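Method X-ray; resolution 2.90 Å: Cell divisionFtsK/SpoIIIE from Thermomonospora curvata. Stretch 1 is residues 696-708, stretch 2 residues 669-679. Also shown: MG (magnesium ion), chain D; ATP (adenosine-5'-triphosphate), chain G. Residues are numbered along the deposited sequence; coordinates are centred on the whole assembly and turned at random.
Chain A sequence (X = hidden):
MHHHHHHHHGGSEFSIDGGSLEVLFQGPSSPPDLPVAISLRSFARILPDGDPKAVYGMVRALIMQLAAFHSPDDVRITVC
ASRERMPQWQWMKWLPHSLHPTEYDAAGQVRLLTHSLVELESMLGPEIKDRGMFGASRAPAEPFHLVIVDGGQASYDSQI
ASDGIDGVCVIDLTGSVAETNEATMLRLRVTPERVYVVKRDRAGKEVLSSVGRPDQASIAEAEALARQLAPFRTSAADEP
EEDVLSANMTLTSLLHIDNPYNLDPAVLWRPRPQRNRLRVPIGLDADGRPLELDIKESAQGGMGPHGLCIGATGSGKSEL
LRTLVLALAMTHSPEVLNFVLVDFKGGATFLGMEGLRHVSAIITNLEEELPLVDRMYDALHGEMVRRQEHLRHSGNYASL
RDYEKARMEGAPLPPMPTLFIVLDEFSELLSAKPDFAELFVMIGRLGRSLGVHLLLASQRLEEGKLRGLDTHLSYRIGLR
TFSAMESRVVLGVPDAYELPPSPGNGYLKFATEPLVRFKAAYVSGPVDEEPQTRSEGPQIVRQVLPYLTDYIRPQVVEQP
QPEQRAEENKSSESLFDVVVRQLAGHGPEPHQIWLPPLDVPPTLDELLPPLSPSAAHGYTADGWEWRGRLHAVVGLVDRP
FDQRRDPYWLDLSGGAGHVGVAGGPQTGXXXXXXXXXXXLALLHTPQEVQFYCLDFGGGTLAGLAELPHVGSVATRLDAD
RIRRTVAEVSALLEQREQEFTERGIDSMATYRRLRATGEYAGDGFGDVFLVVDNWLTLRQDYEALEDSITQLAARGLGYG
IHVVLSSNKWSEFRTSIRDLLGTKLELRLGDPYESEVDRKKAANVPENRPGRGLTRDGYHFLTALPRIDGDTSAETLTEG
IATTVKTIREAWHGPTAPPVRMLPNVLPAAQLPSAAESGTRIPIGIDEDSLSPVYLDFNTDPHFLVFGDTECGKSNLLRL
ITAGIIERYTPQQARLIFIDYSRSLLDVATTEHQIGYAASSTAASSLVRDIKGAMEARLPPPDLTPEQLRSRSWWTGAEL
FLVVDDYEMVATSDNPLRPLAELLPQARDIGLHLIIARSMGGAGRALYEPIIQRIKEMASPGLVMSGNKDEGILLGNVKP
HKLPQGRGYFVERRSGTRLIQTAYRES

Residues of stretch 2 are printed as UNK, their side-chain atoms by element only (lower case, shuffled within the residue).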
# COMPACT_ATOMS: atom_id res chain seq x y z
N PHE A 696 -12.43 2.46 3.49
CA PHE A 696 -13.31 2.68 2.35
C PHE A 696 -13.00 1.72 1.20
O PHE A 696 -13.45 1.94 0.08
CB PHE A 696 -13.22 4.14 1.88
CG PHE A 696 -13.88 5.12 2.81
CD1 PHE A 696 -14.90 4.71 3.65
CD2 PHE A 696 -13.48 6.45 2.84
CE1 PHE A 696 -15.50 5.61 4.52
CE2 PHE A 696 -14.09 7.34 3.69
CZ PHE A 696 -15.10 6.93 4.53
N GLY A 697 -12.27 0.64 1.47
CA GLY A 697 -11.97 -0.32 0.43
C GLY A 697 -12.08 -1.79 0.83
O GLY A 697 -11.09 -2.52 0.77
N GLY A 698 -13.27 -2.23 1.22
CA GLY A 698 -13.50 -3.64 1.48
C GLY A 698 -13.83 -4.01 2.91
O GLY A 698 -14.38 -5.08 3.17
N GLY A 699 -13.49 -3.14 3.85
CA GLY A 699 -13.75 -3.39 5.25
C GLY A 699 -12.77 -4.40 5.83
O GLY A 699 -13.03 -5.00 6.87
N THR A 700 -11.65 -4.58 5.15
CA THR A 700 -10.66 -5.57 5.55
C THR A 700 -9.79 -5.09 6.71
O THR A 700 -9.20 -5.90 7.43
CB THR A 700 -9.74 -5.95 4.38
OG1 THR A 700 -9.14 -4.76 3.84
CG2 THR A 700 -10.53 -6.65 3.29
N LEU A 701 -9.73 -3.78 6.90
CA LEU A 701 -8.91 -3.19 7.96
C LEU A 701 -9.43 -3.53 9.35
O LEU A 701 -8.70 -3.42 10.33
CB LEU A 701 -8.83 -1.68 7.79
CG LEU A 701 -7.95 -1.15 6.66
CD1 LEU A 701 -8.00 0.37 6.62
CD2 LEU A 701 -6.53 -1.63 6.82
N ALA A 702 -10.69 -3.94 9.43
CA ALA A 702 -11.33 -4.24 10.71
C ALA A 702 -10.67 -5.42 11.42
O ALA A 702 -10.90 -5.65 12.60
CB ALA A 702 -12.81 -4.51 10.50
N GLY A 703 -9.85 -6.18 10.69
CA GLY A 703 -9.15 -7.31 11.26
C GLY A 703 -8.00 -6.89 12.16
O GLY A 703 -7.55 -7.66 13.01
N LEU A 704 -7.52 -5.67 11.96
CA LEU A 704 -6.41 -5.14 12.75
C LEU A 704 -6.89 -4.27 13.89
O LEU A 704 -6.09 -3.64 14.58
CB LEU A 704 -5.46 -4.34 11.85
CG LEU A 704 -4.81 -5.08 10.68
CD1 LEU A 704 -3.94 -4.14 9.88
CD2 LEU A 704 -4.01 -6.27 11.17
N ALA A 705 -8.21 -4.23 14.10
CA ALA A 705 -8.81 -3.34 15.09
C ALA A 705 -8.39 -3.67 16.51
O ALA A 705 -8.43 -2.81 17.39
CB ALA A 705 -10.32 -3.38 14.97
N GLU A 706 -7.98 -4.91 16.74
CA GLU A 706 -7.61 -5.35 18.08
C GLU A 706 -6.13 -5.13 18.36
O GLU A 706 -5.64 -5.45 19.45
CB GLU A 706 -7.97 -6.83 18.28
CG GLU A 706 -9.46 -7.10 18.25
CD GLU A 706 -9.79 -8.56 18.50
OE1 GLU A 706 -9.38 -9.09 19.55
OE2 GLU A 706 -10.47 -9.17 17.65
N LEU A 707 -5.41 -4.59 17.39
CA LEU A 707 -4.02 -4.20 17.59
C LEU A 707 -3.93 -3.10 18.64
O LEU A 707 -4.78 -2.22 18.68
CB LEU A 707 -3.39 -3.73 16.28
CG LEU A 707 -2.76 -4.78 15.37
CD1 LEU A 707 -2.32 -4.15 14.06
CD2 LEU A 707 -1.58 -5.43 16.06
N PRO A 708 -2.91 -3.16 19.49
CA PRO A 708 -2.71 -2.11 20.48
C PRO A 708 -2.22 -0.81 19.84
O PRO A 708 -2.23 0.24 20.47
CB PRO A 708 -1.65 -2.70 21.41
CG PRO A 708 -0.89 -3.65 20.55
CD PRO A 708 -1.90 -4.23 19.60
N UNK A 669 -4.49 -3.39 -2.99
CA UNK A 669 -4.31 -2.25 -2.12
C UNK A 669 -4.61 -2.69 -0.69
O UNK A 669 -3.70 -2.88 0.12
c UNK A 669 -6.97 -0.67 -4.48
c UNK A 669 -5.57 -0.23 -4.89
c UNK A 669 -5.19 -1.09 -2.56
c UNK A 669 -4.62 -0.27 -3.71
n UNK A 669 -7.74 -1.28 -5.60
N UNK A 670 -5.89 -2.88 -0.40
CA UNK A 670 -6.32 -3.15 0.95
C UNK A 670 -5.38 -4.13 1.67
O UNK A 670 -5.25 -4.10 2.88
o UNK A 670 -8.55 -3.11 -0.12
c UNK A 670 -7.78 -3.63 0.97
N UNK A 671 -4.71 -5.00 0.93
CA UNK A 671 -3.76 -5.94 1.50
C UNK A 671 -2.47 -5.21 1.85
O UNK A 671 -1.90 -5.41 2.92
c UNK A 671 -2.54 -8.12 1.21
c UNK A 671 -3.44 -7.10 0.54
o UNK A 671 -4.66 -7.73 0.14
N UNK A 672 -2.02 -4.35 0.94
CA UNK A 672 -0.81 -3.56 1.12
C UNK A 672 -0.84 -2.74 2.41
O UNK A 672 0.11 -2.76 3.19
c UNK A 672 -0.60 -2.63 -0.07
s UNK A 672 2.08 -2.16 0.42
c UNK A 672 2.76 -1.85 -1.21
c UNK A 672 0.41 -1.53 0.19
N UNK A 673 -1.94 -2.02 2.62
CA UNK A 673 -2.11 -1.19 3.80
C UNK A 673 -1.95 -2.01 5.08
O UNK A 673 -1.30 -1.57 6.02
c UNK A 673 -5.22 0.97 2.75
c UNK A 673 -2.81 1.64 2.72
c UNK A 673 -3.49 -0.52 3.79
c UNK A 673 -3.78 0.48 2.67
N UNK A 674 -2.54 -3.20 5.09
CA UNK A 674 -2.51 -4.06 6.26
C UNK A 674 -1.10 -4.56 6.58
O UNK A 674 -0.78 -4.81 7.73
c UNK A 674 -3.46 -5.23 6.07
c UNK A 674 -4.92 -4.82 6.01
n UNK A 674 -6.08 -8.31 3.00
c UNK A 674 -6.34 -7.75 4.17
n UNK A 674 -7.31 -8.23 4.93
n UNK A 674 -5.63 -6.70 4.58
c UNK A 674 -5.84 -6.02 5.85
N UNK A 675 -0.28 -4.69 5.55
CA UNK A 675 1.11 -5.09 5.75
C UNK A 675 1.90 -3.95 6.36
O UNK A 675 2.62 -4.14 7.34
o UNK A 675 1.98 -4.35 3.61
c UNK A 675 1.79 -5.51 4.43
c UNK A 675 0.94 -6.51 3.69
N UNK A 676 1.76 -2.77 5.78
CA UNK A 676 2.47 -1.58 6.23
C UNK A 676 2.18 -1.27 7.69
O UNK A 676 3.08 -0.96 8.46
c UNK A 676 2.40 2.02 4.73
c UNK A 676 2.80 0.93 5.70
c UNK A 676 4.31 0.74 5.70
c UNK A 676 2.10 -0.38 5.36
N UNK A 677 0.90 -1.34 8.06
CA UNK A 677 0.50 -1.14 9.45
C UNK A 677 1.13 -2.19 10.35
O UNK A 677 1.73 -1.86 11.37
c UNK A 677 -1.03 -1.20 9.60
c UNK A 677 -1.42 -1.15 11.07
c UNK A 677 -1.70 -0.06 8.84
c UNK A 677 -3.21 -0.07 8.91
N UNK A 678 1.01 -3.45 9.95
CA UNK A 678 1.56 -4.56 10.72
C UNK A 678 3.08 -4.48 10.79
O UNK A 678 3.67 -4.73 11.84
c UNK A 678 1.38 -7.03 11.12
o UNK A 678 -0.22 -5.88 9.74
c UNK A 678 1.16 -5.92 10.12
N UNK A 679 3.71 -4.12 9.68
CA UNK A 679 5.16 -3.98 9.62
C UNK A 679 5.65 -2.94 10.62
O UNK A 679 6.59 -3.19 11.37
c UNK A 679 5.61 -3.61 8.21
o UNK A 679 7.02 -3.52 8.14
MG MG D . -10.01 -2.28 -0.96
PG ATP G . -10.77 -3.75 -4.03
O1G ATP G . -10.28 -2.85 -5.14
O2G ATP G . -10.82 -3.09 -2.68
O3G ATP G . -12.01 -4.54 -4.38
PB ATP G . -8.11 -4.40 -3.55
O1B ATP G . -8.11 -3.67 -2.23
O2B ATP G . -7.55 -3.73 -4.78
O3B ATP G . -9.61 -4.85 -3.89
PA ATP G . -7.15 -6.42 -1.89
O1A ATP G . -5.96 -5.79 -1.22
O2A ATP G . -8.50 -6.34 -1.20
O3A ATP G . -7.31 -5.78 -3.35
O5' ATP G . -6.80 -7.96 -2.19
C5' ATP G . -7.66 -8.75 -3.01
C4' ATP G . -7.15 -10.19 -3.01
O4' ATP G . -5.85 -10.25 -3.60
C3' ATP G . -7.04 -10.74 -1.60
O3' ATP G . -8.02 -11.77 -1.39
C2' ATP G . -5.65 -11.33 -1.49
O2' ATP G . -5.73 -12.72 -1.18
C1' ATP G . -5.00 -11.13 -2.85
N9 ATP G . -3.67 -10.50 -2.68
C8 ATP G . -3.44 -9.18 -2.50
N7 ATP G . -2.12 -8.93 -2.37
C5 ATP G . -1.47 -10.10 -2.47
C6 ATP G . -0.06 -10.55 -2.43
N6 ATP G . 0.95 -9.66 -2.24
N1 ATP G . 0.19 -11.86 -2.57
C2 ATP G . -0.80 -12.75 -2.76
N3 ATP G . -2.10 -12.42 -2.81
C4 ATP G . -2.50 -11.13 -2.67
O HOH W 1 -10.25 -4.31 -0.86

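Position 669 opens the helix with four carbons in a row ending in a nitrogen, the unbranched chain of lysine. Lys-669 touches nothing on stretch 1; its amino group instead reaches the triphosphate, where NZ donates hydrogen bonds to ATP O2B at 2.6 Å and ATP O1G at 3.0 Å. A long, positively charged chain suits a place between two phosphates.

At position 670 a single carbon carries one oxygen, so the residue is serine. Ser-670 points toward stretch 1, and its OG lies 1.9 Å from the magnesium ion. Gly-697 O binds the same ion at 2.1 Å, so the 2.8 Å between Ser-670 OG and Gly-697 O reflects shared coordination, not a hydrogen bond. A short hydroxyl side chain lets the helix itself supply a ligand.

The side chain at position 671 is one carbon bearing an oxygen and a carbon: threonine. Thr-671 points away from stretch 1, and its OG1 donates to ATP O1A at 2.7 Å.

Position 672 has two carbons, a sulfur and a final carbon, unbranched, which only methionine matches. Met-672 is buried and out of reach of stretch 1.

Four carbons forked at the second mark position 673 as leucine. Leu-673 points toward stretch 1, where its CB comes within 4.4 Å of Leu-701 CD2, a modest apolar contact.

At position 674 three carbons lead to a nitrogen and then a carbon carrying two more nitrogens, the guanidinium of arginine. The CA-to-CB bond of Arg-674 runs sideways, but the end of the chain comes nearer: Thr-700 CB lies over one face of the guanidinium, 3.4 Å from NH1, while CG packs 3.7 Å from Leu-701 CD2. NH2 donates to Thr-671 OG1 at 3.2 Å. Arginine thus combines an apolar stem with a flat polar end.

Position 675 again shows one carbon with an oxygen and a carbon. Thr-675 points away, and its OG1 makes a very short hydrogen bond, 2.5 Å, to Met-672 O.

Position 676, four carbons forked at the second, is leucine; Leu-676 is buried beyond reach of stretch 1.

At position 677 four carbons fork at the first, with one arm two carbons long: isoleucine. Both arms of Ile-677 are used, CD1 lying 4.2 Å from Leu-701 CD2, and CG2 4.1 Å from Leu-704 CD1 and 4.3 Å from Leu-707 CD1.

Position 678, one carbon bearing an oxygen and a carbon, is threonine. Thr-678 OG1 lies 4.1 Å from Leu-704 CD2 and donates to Arg-674 O at 2.3 Å, very short, so its hydroxyl is satisfied beside an apolar neighbour.

Position 679, one carbon and one oxygen, is serine; Ser-679 does not reach stretch 1.

The contact buries 430 Å² without a hydrogen bond across it. Magnesium joins the stretches at one end, where a side chain on Gly-697 would collide with the ion. Farther along, Thr-700 and Leu-701 pack on Arg-674, and Leu-701, Leu-704 and Leu-707 gather around Ile-677.

Stretch 2 (669-679) KSTMLRTLITS
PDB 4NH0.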